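Local coordinates for Serine/threonine protein phosphatase Stp1 (Streptococcus agalactiae, PDB 2PK0), which removes phosphate groups from phosphoserine and phosphothreonine of proteins, as a magnesium-dependent bacterial phosphatase of the PP2C family that probably acts in signalling, at residues Ile37-Gly42 with Gly122-Gly127; Glu107-Val112 with Leu192-Asp197. All blocks are in the same frame, centred on the assembly; numbering follows the deposited sequence.

Interaction 1 (Ile37-Gly42 with Gly122-Gly127). With MG (magnesium ion), chain E; MG (magnesium ion), chain F.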
loop_
_atom_site.group_PDB
_atom_site.type_symbol
_atom_site.label_atom_id
_atom_site.label_comp_id
_atom_site.label_asym_id
_atom_site.label_seq_id
_atom_site.Cartn_x
_atom_site.Cartn_y
_atom_site.Cartn_z
ATOM N N ILE A 37 4.812 8.320 1.526
ATOM C CA ILE A 37 4.850 7.339 0.460
ATOM C C ILE A 37 3.426 6.917 0.243
ATOM O O ILE A 37 2.732 6.570 1.197
ATOM C CB ILE A 37 5.626 6.110 0.895
ATOM C CG1 ILE A 37 7.104 6.449 1.073
ATOM C CG2 ILE A 37 5.453 4.985 -0.098
ATOM C CD1 ILE A 37 7.830 5.457 1.898
ATOM N N ILE A 38 2.968 6.999 -1.006
ATOM C CA ILE A 38 1.628 6.602 -1.357
ATOM C C ILE A 38 1.636 5.529 -2.435
ATOM O O ILE A 38 2.140 5.747 -3.523
ATOM C CB ILE A 38 0.798 7.793 -1.848
ATOM C CG1 ILE A 38 1.059 9.023 -0.996
ATOM C CG2 ILE A 38 -0.688 7.463 -1.785
ATOM C CD1 ILE A 38 0.156 10.174 -1.360
ATOM N N LEU A 39 1.057 4.374 -2.114
ATOM C CA LEU A 39 0.907 3.256 -3.049
ATOM C C LEU A 39 -0.584 3.031 -3.316
ATOM O O LEU A 39 -1.386 2.999 -2.367
ATOM C CB LEU A 39 1.531 1.986 -2.443
ATOM C CG LEU A 39 1.695 0.700 -3.269
ATOM C CD1 LEU A 39 2.842 -0.109 -2.754
ATOM C CD2 LEU A 39 0.443 -0.195 -3.281
ATOM N N ALA A 40 -0.964 2.832 -4.581
ATOM C CA ALA A 40 -2.381 2.642 -4.897
ATOM C C ALA A 40 -2.601 1.586 -5.941
ATOM O O ALA A 40 -1.952 1.597 -6.974
ATOM C CB ALA A 40 -3.002 3.935 -5.339
ATOM N N ASP A 41 -3.525 0.672 -5.680
ATOM C CA ASP A 41 -3.855 -0.345 -6.659
ATOM C C ASP A 41 -5.244 -0.058 -7.257
ATOM O O ASP A 41 -6.263 -0.297 -6.618
ATOM C CB ASP A 41 -3.777 -1.729 -6.003
ATOM C CG ASP A 41 -4.169 -2.879 -6.930
ATOM O OD1 ASP A 41 -4.723 -2.700 -8.048
ATOM O OD2 ASP A 41 -3.918 -4.026 -6.526
ATOM N N GLY A 42 -5.269 0.423 -8.495
ATOM C CA GLY A 42 -6.529 0.709 -9.165
ATOM C C GLY A 42 -7.233 -0.486 -9.796
ATOM O O GLY A 42 -6.600 -1.494 -10.125
ATOM N N GLY A 122 -8.333 -1.302 1.401
ATOM C CA GLY A 122 -8.196 -2.320 0.368
ATOM C C GLY A 122 -7.437 -3.570 0.770
ATOM O O GLY A 122 -7.433 -3.963 1.942
ATOM N N ASP A 123 -6.805 -4.208 -0.213
ATOM C CA ASP A 123 -6.040 -5.433 0.017
ATOM C C ASP A 123 -4.544 -5.266 -0.264
ATOM O O ASP A 123 -3.804 -6.241 -0.403
ATOM C CB ASP A 123 -6.612 -6.616 -0.783
ATOM C CG ASP A 123 -6.611 -6.380 -2.284
ATOM O OD1 ASP A 123 -6.354 -5.232 -2.724
ATOM O OD2 ASP A 123 -6.875 -7.353 -3.035
ATOM N N SER A 124 -4.103 -4.023 -0.359
ATOM C CA SER A 124 -2.681 -3.741 -0.356
ATOM C C SER A 124 -2.155 -3.973 1.066
ATOM O O SER A 124 -2.927 -4.058 2.022
ATOM C CB SER A 124 -2.423 -2.314 -0.820
ATOM O OG SER A 124 -2.674 -2.162 -2.200
ATOM N N ARG A 125 -0.853 -4.136 1.223
ATOM C CA ARG A 125 -0.352 -4.525 2.526
ATOM C C ARG A 125 0.831 -3.713 2.976
ATOM O O ARG A 125 1.534 -3.101 2.157
ATOM C CB ARG A 125 0.036 -5.986 2.533
ATOM C CG ARG A 125 -1.101 -6.899 2.256
ATOM C CD ARG A 125 -0.830 -8.226 2.816
ATOM N NE ARG A 125 -1.957 -9.105 2.585
ATOM C CZ ARG A 125 -1.840 -10.418 2.510
ATOM N NH1 ARG A 125 -0.639 -10.957 2.642
ATOM N NH2 ARG A 125 -2.907 -11.173 2.274
ATOM N N ILE A 126 1.011 -3.694 4.299
ATOM C CA ILE A 126 2.158 -3.093 4.957
ATOM C C ILE A 126 2.699 -4.085 5.973
ATOM O O ILE A 126 1.936 -4.632 6.789
ATOM C CB ILE A 126 1.780 -1.825 5.706
ATOM C CG1 ILE A 126 1.201 -0.789 4.748
ATOM C CG2 ILE A 126 2.976 -1.252 6.438
ATOM C CD1 ILE A 126 0.609 0.374 5.471
ATOM N N GLY A 127 4.007 -4.327 5.916
ATOM C CA GLY A 127 4.643 -5.188 6.888
ATOM C C GLY A 127 5.985 -4.685 7.373
ATOM O O GLY A 127 6.587 -3.809 6.771
HETATM MG MG MG E . -5.453 -3.141 -9.799
HETATM MG MG MG F . -3.596 -5.989 -7.624
HETATM O O HOH W 1 -6.916 -5.124 -5.286
HETATM O O HOH W 2 -3.318 -4.648 -3.968
HETATM O O HOH W 3 -7.132 -4.437 -8.995
HETATM O O HOH W 4 -6.113 -3.879 -11.339
HETATM O O HOH W 5 -4.561 -5.098 -9.377
HETATM O O HOH W 6 -3.510 -2.857 -10.425
HETATM O O HOH W 7 -5.648 -6.610 -7.373
#
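Ser124, in the turn that leads into strand 125-130, meets Leu39 and Asp41 of strand 35-43, which belongs to the other sheet. Its OG lies 3.8 Å from Leu39 CD2 and 4.0 Å from Asp41 CB, and no direct hydrogen bond joins the two segments. Water does that work instead. One water hydrogen-bonds Asp41 OD2 at 2.7 Å and also Ser124 OG; a second hydrogen-bonds Asp123 OD1 at 2.6 Å and reaches Asp41 OD2 by a weak bond. A hydroxyl suits position 124: it is small, can hydrogen-bond both Thr105 and a water, and lies against Leu39 CD2.

Asp41 is the bridge of a PP2C dinuclear centre. With CG anti to the backbone N, chi1 177° carries the carboxylate toward the two ions, where it divides its oxygens: OD1 binds one magnesium ion at 1.9 Å, and OD2 binds the other at 2.3 Å. The first ion also takes Gly42 O at 2.0 Å, so side chain and main chain of successive residues grip it together, and a water spans both metals. A carboxylate suits this place because it can serve two cations at once.

In the next shell, Thr105 OG1 hydrogen-bonds both Ser124 OG and the backbone N of Asp41, tying the two sides through a third strand. Strand 35-43 runs between strands 23-29 and 103-112, with helix 48-64 packed on its Ile38 and Ala40 face, while strand 125-130 continues from Ser124 into the opposite sheet of the sandwich.

Interaction 2 (Glu107-Val112 with Leu192-Asp197); sequences EAVAIV and LVVNSD. With MG (magnesium ion), chain F.
Val109 and Leu192 point at each other tip to tip, CG1 of the valine meeting CD2 of the leucine at 3.8 Å. The other branch of Val109 runs alongside Val194: the two side chains pass in opposite directions, and their CG2 methyls come to 4.1 Å. Val109 thus divides its branches between two partners, because CG1 is anti to its backbone N (chi1 -175°) and CG2 is anti to the carbonyl carbon, beside the N. Val194 does likewise, turning CG1 onto Glu107, whose chain it crosses obliquely with 3.8 Å to CB and 4.1 Å to CG.

Glu107 therefore offers its aliphatic part to this contact. A bend at chi2 (-54°) swings the buried carboxylate aside, where OE2 hydrogen-bonds His120 ND1. Beta-branched valines suit such strands, being short and stiff, while the longer Leu192 reaches Val109 with CD2. Past the strand end, Asp197 OD1 binds a magnesium ion at 2.1 Å.

The strand axes run roughly antiparallel (153°), 8.7 Å apart, as strands of facing sheets, not hydrogen-bonded neighbours. The contact itself is hydrocarbon and no hydrogen bond crosses it, so complementary shape and apolar burial hold the sheets together here.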
loop_
_atom_site.group_PDB
_atom_site.type_symbol
_atom_site.label_atom_id
_atom_site.label_comp_id
_atom_site.label_asym_id
_atom_site.label_seq_id
_atom_site.Cartn_x
_atom_site.Cartn_y
_atom_site.Cartn_z
ATOM N N GLU A 107 -2.408 2.759 0.294
ATOM C CA GLU A 107 -1.525 2.776 1.453
ATOM C C GLU A 107 -0.812 4.122 1.478
ATOM O O GLU A 107 -0.105 4.482 0.523
ATOM C CB GLU A 107 -0.469 1.657 1.403
ATOM C CG GLU A 107 -0.990 0.240 1.258
ATOM C CD GLU A 107 -2.012 -0.148 2.317
ATOM O OE1 GLU A 107 -1.895 0.282 3.477
ATOM O OE2 GLU A 107 -2.961 -0.882 1.989
ATOM N N ALA A 108 -1.002 4.868 2.556
ATOM C CA ALA A 108 -0.356 6.148 2.678
ATOM C C ALA A 108 0.446 6.119 3.963
ATOM O O ALA A 108 -0.098 5.865 5.031
ATOM C CB ALA A 108 -1.387 7.260 2.699
ATOM N N VAL A 109 1.754 6.317 3.849
ATOM C CA VAL A 109 2.657 6.138 4.987
ATOM C C VAL A 109 3.524 7.366 5.131
ATOM O O VAL A 109 4.208 7.750 4.178
ATOM C CB VAL A 109 3.605 4.937 4.785
ATOM C CG1 VAL A 109 4.448 4.705 6.035
ATOM C CG2 VAL A 109 2.842 3.694 4.438
ATOM N N ALA A 110 3.482 7.987 6.307
ATOM C CA ALA A 110 4.339 9.126 6.606
ATOM C C ALA A 110 5.330 8.736 7.696
ATOM O O ALA A 110 4.968 7.996 8.625
ATOM C CB ALA A 110 3.524 10.284 7.057
ATOM N N ILE A 111 6.568 9.229 7.589
ATOM C CA ILE A 111 7.613 8.865 8.537
ATOM C C ILE A 111 7.988 10.069 9.374
ATOM O O ILE A 111 8.597 11.006 8.870
ATOM C CB ILE A 111 8.900 8.387 7.843
ATOM C CG1 ILE A 111 8.633 7.238 6.882
ATOM C CG2 ILE A 111 9.913 7.941 8.865
ATOM C CD1 ILE A 111 9.845 6.932 5.997
ATOM N N VAL A 112 7.637 10.030 10.657
ATOM C CA VAL A 112 7.970 11.087 11.601
ATOM C C VAL A 112 9.030 10.583 12.588
ATOM O O VAL A 112 8.740 9.728 13.435
ATOM C CB VAL A 112 6.730 11.513 12.389
ATOM C CG1 VAL A 112 7.049 12.696 13.293
ATOM C CG2 VAL A 112 5.633 11.844 11.445
ATOM N N LEU A 192 10.495 -1.628 6.345
ATOM C CA LEU A 192 9.080 -1.443 6.088
ATOM C C LEU A 192 8.854 -1.958 4.686
ATOM O O LEU A 192 9.626 -1.626 3.772
ATOM C CB LEU A 192 8.681 0.037 6.139
ATOM C CG LEU A 192 7.168 0.305 6.090
ATOM C CD1 LEU A 192 6.460 -0.338 7.279
ATOM C CD2 LEU A 192 6.896 1.779 6.042
ATOM N N VAL A 193 7.810 -2.772 4.507
ATOM C CA VAL A 193 7.481 -3.293 3.201
ATOM C C VAL A 193 6.051 -2.905 2.834
ATOM O O VAL A 193 5.091 -3.425 3.379
ATOM C CB VAL A 193 7.637 -4.823 3.147
ATOM C CG1 VAL A 193 7.394 -5.357 1.710
ATOM C CG2 VAL A 193 9.010 -5.246 3.637
ATOM N N VAL A 194 5.910 -1.973 1.908
ATOM C CA VAL A 194 4.592 -1.574 1.459
ATOM C C VAL A 194 4.367 -2.161 0.064
ATOM O O VAL A 194 5.159 -1.920 -0.843
ATOM C CB VAL A 194 4.466 -0.030 1.422
ATOM C CG1 VAL A 194 3.054 0.371 1.065
ATOM C CG2 VAL A 194 4.858 0.582 2.764
ATOM N N ASN A 195 3.303 -2.938 -0.111
ATOM C CA ASN A 195 3.061 -3.571 -1.410
ATOM C C ASN A 195 1.584 -3.755 -1.844
ATOM O O ASN A 195 0.661 -3.783 -1.022
ATOM C CB ASN A 195 3.801 -4.900 -1.500
ATOM C CG ASN A 195 3.300 -5.893 -0.507
ATOM O OD1 ASN A 195 2.422 -6.694 -0.808
ATOM N ND2 ASN A 195 3.833 -5.844 0.695
ATOM N N SER A 196 1.383 -3.902 -3.149
ATOM C CA SER A 196 0.068 -4.212 -3.699
ATOM C C SER A 196 -0.012 -5.717 -3.679
ATOM O O SER A 196 1.009 -6.371 -3.449
ATOM C CB SER A 196 -0.061 -3.704 -5.133
ATOM O OG SER A 196 0.919 -4.299 -5.964
ATOM N N ASP A 197 -1.191 -6.278 -3.946
ATOM C CA ASP A 197 -1.393 -7.709 -3.751
ATOM C C ASP A 197 -0.550 -8.584 -4.678
ATOM O O ASP A 197 -0.300 -9.743 -4.367
ATOM C CB ASP A 197 -2.882 -8.110 -3.790
ATOM C CG ASP A 197 -3.611 -7.641 -5.061
ATOM O OD1 ASP A 197 -3.020 -6.886 -5.861
ATOM O OD2 ASP A 197 -4.792 -8.010 -5.275
HETATM MG MG MG F . -3.596 -5.989 -7.624
HETATM O O HOH W 7 -5.648 -6.610 -7.373
HETATM O O HOH W 5 -4.561 -5.098 -9.377
HETATM O O HOH W 8 -1.889 -4.781 -8.169
#

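Overall arrangement
Interactions 1 and 2 are neighbouring parts of one sandwich interface, their centres 7 Å apart. Each pairs a segment of one sheet with one that enters or leaves the other: 37-42 and 107-112 lie on adjacent strands of the first, while 122-127 leads into the second and 192-197 runs out of it. In the second sheet the join is probably hydrogen-bonded, Arg125 N to Asn195 O at 2.7 Å and Gly127 O to Val193 N at 2.8 Å. The side chain of Ile126 also touches Glu107. At the metal end the interactions converge on a single magnesium ion, bound by Asp41, Asp197 and Asp236; two of its water ligands belong to both interactions.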